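Local coordinates for protein endoglucanase (Clostridium thermocellum, PDB 2E4T) that hydrolyses internal beta-1,4-glucosidic bonds of cellulose and probably of xyloglucan, this chain being the glycoside hydrolase family 44 catalytic domain of a larger enzyme, at residues V90-D95 with Y164-Y169; G170-T174 with D222-E226; V137-K141 with L214-K220. One frame throughout, in Å; residues are numbered along the deposited sequence. Where two conformers were deposited one is given.

Contact 1 (V90-D95 with Y164-Y169)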
# COMPACT_ATOMS: atom_id res chain seq x y z
N VAL A 90 17.94 4.85 5.90
CA VAL A 90 16.73 4.42 6.61
C VAL A 90 16.42 5.34 7.79
O VAL A 90 15.24 5.65 8.05
CB VAL A 90 16.84 2.94 6.98
CG1 VAL A 90 15.75 2.53 7.94
CG2 VAL A 90 16.79 2.11 5.70
N THR A 91 17.46 5.79 8.52
CA THR A 91 17.18 6.68 9.64
C THR A 91 16.76 8.07 9.14
O THR A 91 15.89 8.71 9.78
CB THR A 91 18.35 6.74 10.61
OG1 THR A 91 19.52 7.32 9.98
CG2 THR A 91 18.70 5.37 11.17
N THR A 92 17.28 8.54 8.00
CA THR A 92 16.73 9.78 7.44
C THR A 92 15.27 9.57 7.04
O THR A 92 14.40 10.42 7.31
CB THR A 92 17.57 10.27 6.22
OG1 THR A 92 18.90 10.52 6.68
CG2 THR A 92 17.00 11.51 5.62
N PHE A 93 14.98 8.42 6.43
CA PHE A 93 13.62 8.14 5.98
C PHE A 93 12.66 8.12 7.17
O PHE A 93 11.57 8.75 7.13
CB PHE A 93 13.63 6.76 5.28
CG PHE A 93 12.33 6.41 4.64
CD1 PHE A 93 12.12 6.67 3.30
CD2 PHE A 93 11.30 5.75 5.36
CE1 PHE A 93 10.87 6.35 2.69
CE2 PHE A 93 10.10 5.41 4.77
CZ PHE A 93 9.89 5.73 3.44
N HIS A 94 13.02 7.42 8.25
CA HIS A 94 12.17 7.35 9.42
C HIS A 94 12.12 8.69 10.17
O HIS A 94 11.06 9.10 10.66
CB HIS A 94 12.58 6.19 10.31
CG HIS A 94 11.63 5.95 11.45
ND1 HIS A 94 10.24 5.82 11.27
CD2 HIS A 94 11.89 5.79 12.77
CE1 HIS A 94 9.73 5.57 12.47
NE2 HIS A 94 10.70 5.55 13.39
N ASP A 95 13.27 9.37 10.27
CA ASP A 95 13.25 10.69 10.94
C ASP A 95 12.28 11.62 10.19
O ASP A 95 11.53 12.39 10.85
CB ASP A 95 14.63 11.32 10.94
CG ASP A 95 15.62 10.67 11.87
OD1 ASP A 95 15.23 9.86 12.74
OD2 ASP A 95 16.83 11.07 11.77
N TYR A 164 20.21 -2.24 15.16
CA TYR A 164 20.64 -0.85 15.10
C TYR A 164 19.43 0.09 15.17
O TYR A 164 19.43 1.12 15.89
CB TYR A 164 21.46 -0.64 13.82
CG TYR A 164 22.01 0.75 13.67
CD1 TYR A 164 23.33 0.99 14.06
CD2 TYR A 164 21.27 1.80 13.12
CE1 TYR A 164 23.89 2.26 13.95
CE2 TYR A 164 21.86 3.07 13.02
CZ TYR A 164 23.17 3.30 13.45
OH TYR A 164 23.67 4.59 13.32
N LEU A 165 18.40 -0.25 14.41
CA LEU A 165 17.17 0.56 14.37
C LEU A 165 16.45 0.55 15.74
O LEU A 165 16.00 1.61 16.22
CB LEU A 165 16.25 0.06 13.27
CG LEU A 165 16.84 0.22 11.87
CD1 LEU A 165 15.91 -0.47 10.85
CD2 LEU A 165 17.09 1.65 11.46
N VAL A 166 16.31 -0.63 16.34
CA VAL A 166 15.64 -0.73 17.64
C VAL A 166 16.44 0.01 18.71
O VAL A 166 15.85 0.68 19.59
CB VAL A 166 15.45 -2.21 18.03
CG1 VAL A 166 14.97 -2.38 19.46
CG2 VAL A 166 14.47 -2.84 17.05
N ASN A 167 17.77 -0.07 18.66
CA ASN A 167 18.60 0.70 19.58
C ASN A 167 18.32 2.20 19.46
O ASN A 167 18.26 2.91 20.47
CB ASN A 167 20.07 0.37 19.31
CG ASN A 167 20.98 1.16 20.22
OD1 ASN A 167 21.53 2.20 19.78
ND2 ASN A 167 21.06 0.79 21.46
N LYS A 168 18.17 2.68 18.22
CA LYS A 168 17.98 4.11 18.01
C LYS A 168 16.58 4.57 18.38
O LYS A 168 16.42 5.65 18.95
CB LYS A 168 18.30 4.46 16.56
CG LYS A 168 18.19 5.94 16.28
CD LYS A 168 18.73 6.29 14.89
CE LYS A 168 18.49 7.79 14.53
NZ LYS A 168 17.16 8.22 14.93
N TYR A 169 15.56 3.81 17.98
CA TYR A 169 14.18 4.29 17.98
C TYR A 169 13.30 3.64 19.03
O TYR A 169 12.13 4.07 19.17
CB TYR A 169 13.54 4.09 16.60
CG TYR A 169 14.16 4.94 15.54
CD1 TYR A 169 14.08 6.30 15.59
CD2 TYR A 169 14.85 4.35 14.48
CE1 TYR A 169 14.63 7.11 14.60
CE2 TYR A 169 15.37 5.12 13.47
CZ TYR A 169 15.30 6.50 13.54
OH TYR A 169 15.83 7.23 12.49
O HOH W 1 18.22 11.18 14.13

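Contact 2 (G170-T174 with D222-E226)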
# COMPACT_ATOMS: atom_id res chain seq x y z
N GLY A 170 13.76 2.59 19.69
CA GLY A 170 12.89 1.75 20.47
C GLY A 170 12.28 0.63 19.59
O GLY A 170 12.27 0.75 18.35
N ASN A 171 11.70 -0.37 20.21
CA ASN A 171 11.06 -1.43 19.47
C ASN A 171 9.70 -0.97 18.91
O ASN A 171 9.20 0.14 19.20
CB ASN A 171 11.00 -2.71 20.29
CG ASN A 171 10.00 -2.64 21.46
OD1 ASN A 171 8.90 -2.18 21.30
ND2 ASN A 171 10.44 -2.98 22.67
N ALA A 172 9.09 -1.86 18.11
CA ALA A 172 7.85 -1.52 17.41
C ALA A 172 6.69 -1.21 18.32
O ALA A 172 5.69 -0.64 17.84
CB ALA A 172 7.47 -2.64 16.48
N SER A 173 6.75 -1.59 19.60
CA SER A 173 5.66 -1.27 20.54
C SER A 173 5.78 0.12 21.14
O SER A 173 4.87 0.51 21.86
CB SER A 173 5.58 -2.28 21.66
OG SER A 173 6.60 -2.09 22.65
N THR A 174 6.87 0.84 20.86
CA THR A 174 7.12 2.14 21.44
C THR A 174 6.69 3.24 20.48
O THR A 174 6.53 2.99 19.27
CB THR A 174 8.60 2.31 21.81
OG1 THR A 174 9.39 2.46 20.63
CG2 THR A 174 9.11 1.13 22.67
N ASP A 222 13.13 -7.86 17.72
CA ASP A 222 11.95 -7.04 17.99
C ASP A 222 10.73 -7.93 17.90
O ASP A 222 10.15 -8.10 16.81
CB ASP A 222 11.82 -5.86 17.04
CG ASP A 222 10.73 -4.92 17.47
OD1 ASP A 222 9.88 -5.32 18.33
OD2 ASP A 222 10.70 -3.77 16.95
N PRO A 223 10.30 -8.51 19.03
CA PRO A 223 9.15 -9.41 19.00
C PRO A 223 7.87 -8.72 18.60
O PRO A 223 6.86 -9.43 18.34
CB PRO A 223 9.06 -9.91 20.46
CG PRO A 223 10.36 -9.58 21.10
CD PRO A 223 10.95 -8.44 20.36
N TYR A 224 7.84 -7.38 18.62
CA TYR A 224 6.62 -6.63 18.35
C TYR A 224 6.55 -6.18 16.90
O TYR A 224 5.50 -5.65 16.46
CB TYR A 224 6.58 -5.37 19.26
CG TYR A 224 6.71 -5.79 20.70
CD1 TYR A 224 5.67 -6.35 21.39
CD2 TYR A 224 7.92 -5.65 21.36
CE1 TYR A 224 5.87 -6.79 22.73
CE2 TYR A 224 8.14 -6.05 22.68
CZ TYR A 224 7.11 -6.65 23.34
OH TYR A 224 7.27 -7.07 24.64
N ALA A 225 7.62 -6.35 16.13
CA ALA A 225 7.62 -5.86 14.74
C ALA A 225 6.74 -6.76 13.88
O ALA A 225 6.72 -7.99 14.06
CB ALA A 225 9.06 -5.85 14.23
N GLU A 226 6.08 -6.14 12.91
CA GLU A 226 5.22 -6.88 11.98
C GLU A 226 6.00 -7.22 10.73
O GLU A 226 6.66 -6.33 10.16
CB GLU A 226 3.98 -6.04 11.65
CG GLU A 226 3.04 -6.00 12.82
CD GLU A 226 1.79 -5.16 12.59
OE1 GLU A 226 1.87 -4.06 12.00
OE2 GLU A 226 0.72 -5.61 13.00

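Contact 3 (V137-K141 with L214-K220)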
# COMPACT_ATOMS: atom_id res chain seq x y z
N VAL A 137 24.11 -11.60 2.19
CA VAL A 137 23.24 -11.36 3.33
C VAL A 137 23.02 -12.63 4.11
O VAL A 137 22.71 -13.68 3.54
CB VAL A 137 21.87 -10.83 2.84
CG1 VAL A 137 20.92 -10.73 4.01
CG2 VAL A 137 22.09 -9.45 2.18
N LYS A 138 23.19 -12.53 5.43
CA LYS A 138 22.76 -13.57 6.36
C LYS A 138 21.71 -12.97 7.26
O LYS A 138 21.85 -11.81 7.71
CB LYS A 138 23.95 -14.13 7.16
CG LYS A 138 24.85 -14.99 6.29
CD LYS A 138 25.91 -15.67 7.11
CE LYS A 138 26.56 -16.87 6.40
NZ LYS A 138 27.27 -16.40 5.13
N PHE A 139 20.67 -13.74 7.58
CA PHE A 139 19.62 -13.17 8.39
C PHE A 139 20.00 -13.06 9.87
O PHE A 139 19.59 -12.09 10.52
CB PHE A 139 18.32 -13.95 8.19
CG PHE A 139 17.88 -13.95 6.73
CD1 PHE A 139 17.99 -12.82 5.93
CD2 PHE A 139 17.30 -15.09 6.20
CE1 PHE A 139 17.53 -12.84 4.59
CE2 PHE A 139 16.85 -15.10 4.89
CZ PHE A 139 16.99 -13.99 4.11
N GLU A 140 20.73 -14.07 10.36
CA GLU A 140 21.16 -14.10 11.77
C GLU A 140 22.67 -14.03 11.85
O GLU A 140 23.38 -14.89 11.31
CB GLU A 140 20.72 -15.34 12.49
CG GLU A 140 19.27 -15.28 12.71
CD GLU A 140 18.69 -16.36 13.63
OE1 GLU A 140 19.41 -16.80 14.57
OE2 GLU A 140 17.48 -16.71 13.52
N LYS A 141 23.19 -13.04 12.58
CA LYS A 141 24.64 -12.94 12.77
C LYS A 141 25.23 -14.12 13.55
O LYS A 141 26.33 -14.59 13.23
CB LYS A 141 24.97 -11.63 13.45
CG LYS A 141 26.47 -11.33 13.52
CD LYS A 141 26.76 -10.00 14.11
CE LYS A 141 28.24 -9.62 14.03
NZ LYS A 141 28.55 -8.38 14.75
N LEU A 214 14.07 -15.15 7.78
CA LEU A 214 14.21 -13.72 8.05
C LEU A 214 13.23 -13.30 9.15
O LEU A 214 13.60 -12.53 10.06
CB LEU A 214 14.04 -12.93 6.75
CG LEU A 214 14.07 -11.42 6.92
CD1 LEU A 214 15.35 -10.95 7.63
CD2 LEU A 214 14.00 -10.75 5.54
N SER A 215 11.99 -13.77 9.08
CA SER A 215 11.03 -13.41 10.10
C SER A 215 11.51 -13.81 11.50
O SER A 215 11.46 -13.04 12.47
CB SER A 215 9.68 -14.05 9.81
OG SER A 215 8.79 -13.67 10.83
N LYS A 216 12.00 -15.07 11.63
CA LYS A 216 12.54 -15.52 12.92
C LYS A 216 13.65 -14.60 13.40
O LYS A 216 13.71 -14.23 14.59
CB LYS A 216 13.06 -16.95 12.84
CG LYS A 216 12.00 -17.99 12.74
CD LYS A 216 12.58 -19.36 12.36
CE LYS A 216 11.58 -20.47 12.32
NZ LYS A 216 12.16 -21.74 11.81
N ALA A 217 14.56 -14.24 12.50
CA ALA A 217 15.69 -13.43 12.88
C ALA A 217 15.25 -12.05 13.39
O ALA A 217 15.78 -11.53 14.38
CB ALA A 217 16.62 -13.26 11.66
N VAL A 218 14.30 -11.44 12.67
CA VAL A 218 13.79 -10.12 13.07
C VAL A 218 13.09 -10.20 14.42
O VAL A 218 13.30 -9.35 15.29
CB VAL A 218 12.81 -9.58 11.98
CG1 VAL A 218 12.10 -8.31 12.48
CG2 VAL A 218 13.54 -9.33 10.70
N LYS A 219 12.22 -11.20 14.58
CA LYS A 219 11.38 -11.27 15.80
C LYS A 219 12.19 -11.61 17.04
O LYS A 219 11.73 -11.31 18.14
CB LYS A 219 10.21 -12.20 15.57
CG LYS A 219 9.24 -11.50 14.58
CD LYS A 219 8.03 -12.33 14.28
CE LYS A 219 7.03 -11.61 13.46
NZ LYS A 219 5.99 -10.88 14.10
N LYS A 220 13.39 -12.21 16.90
CA LYS A 220 14.26 -12.37 18.06
C LYS A 220 14.76 -11.02 18.57
O LYS A 220 15.00 -10.84 19.78
CB LYS A 220 15.41 -13.28 17.73
CG LYS A 220 15.05 -14.71 17.74
CD LYS A 220 16.18 -15.63 17.94
CE LYS A 220 16.72 -16.07 16.62
NZ LYS A 220 17.88 -17.02 16.85

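Contact 1 (V90-D95 with Y164-Y169)
The carboxylate of D95 is the polar centre of this helix-helix contact. D95 OD1 accepts a hydrogen bond from Y169 OH at 2.7 Å. The same atom forms a salt bridge with K168, D95 OD1 to K168 NZ being 3.3 Å, and the hydrogen bond within it is weak. Water 1 joins the second oxygen, D95 OD2, at 2.7 Å, and binds K168 NZ weakly at 3.2 Å. Deeper in, H94 turns its ring edge to the face of Y169. This is a T-shaped stack, with centroids 4.5 Å apart and planes at 89°. H94 ND1 is held by T105 at the same time. T91 is a knob in a hole formed by Y164, L165, K168 and Y169. V90 CG1 meets L165 CD2 at 3.9 Å. The segment axes cross at -40° and come within 11.8 Å. Helices 88-99 and 158-169 are neighbours on the outside of the TIM barrel. V90 also reaches inward to F43 on strand 40-43 and I107 on strand 104-109.

Contact 2 (G170-T174 with D222-E226)
Two facing type I beta turns form this contact, each opened by an Asx turn. The turns run from N171 to T174 and from D222 to A225. N171 OD1 accepts from S173 N at 2.8 Å, and D222 OD1 accepts from Y224 N at 2.9 Å. The other oxygen of D222 crosses between them: A172 N donates to D222 OD2 at 2.8 Å. One carboxylate therefore shapes its own turn and holds the facing one. Apolar contacts lie beside this bond. A172 CB is 4.0 Å from Y224 CB and 4.2 Å from A225 CB. S173 CB makes a CH-pi contact over the face of the Y224 ring, 4.2 Å from its centroid. G170, with positive phi, leads out of helix 158-169 into the first turn. Both turns lie between a helix and the following barrel strand, 180-183 or 226-232. Such alpha-beta loops lie at the N-terminal ends of the strands in a TIM barrel, the end opposite the usual catalytic face.

Contact 3 (V137-K141 with L214-K220)
Segment 137-141 leaves strand 134-138 and bends beside helix 204-221. V137 and K138 are extended. F139 takes helical backbone angles (-77/-37), and E140 returns to extended ones (-116/124). The bend brings the chain close to the helix: the CA atoms of F139 and L214 are 5.4 Å apart, and those of E140 and A217 are 5.6 Å apart. Segment 214-220 is regular, with V218 N bonded to L214 O at 2.9 Å and K219 N to S215 O at 2.9 Å. L214, A217 and K220 follow at intervals of three residues and supply most of the helix's share of the contact. F139 covers L214. L214 CB lies 3.8 Å from the centroid of the F139 ring and 4° off its normal, a CH-pi contact over the face. F139 CD1 also meets L214 CD1 at 3.7 Å. A217 is small, so the bend can come close. A217 CB is 3.4 Å from F139 O, 3.9 Å from F139 CB and 3.5 Å from E140 CG. E140 reaches across toward the helix, and K220 comes out to meet it: E140 OE1 and K220 NZ form a hydrogen-bonded salt bridge of 2.8 Å. M158, at the start of helix 158-169, touches both F139 and L214. The side chains of F139 and Y155, a calcium ligand, are about 11 Å apart. The arrangement is an excursion from a TIM barrel packed on a barrel helix. The small sheet 114-116, 134-138 and 155-157 is inserted between barrel strand 104-109 and helix 158-169.

Overall arrangement
All three contacts lie on the same side of the chain's centre, within the family 44 range. Contact 1 joins helices 88-99 and 158-169. Contact 2 follows and joins the turns after helices 158-169 and 204-221. Contact 3 alternates with both and ties the inserted small sheet to helix 204-221. Centres of contacts 1 and 2 are 12 Å apart, and V166 touches N171 and D222. Contacts 2 and 3 are 14 Å apart between centres; K219 NZ lies 3.0 Å from A225 O, a probable hydrogen bond. Centres of contacts 1 and 3 are about 18 Å apart, nearest atoms about 7 Å. Together they connect three barrel helices and the excursion carrying part of the calcium site.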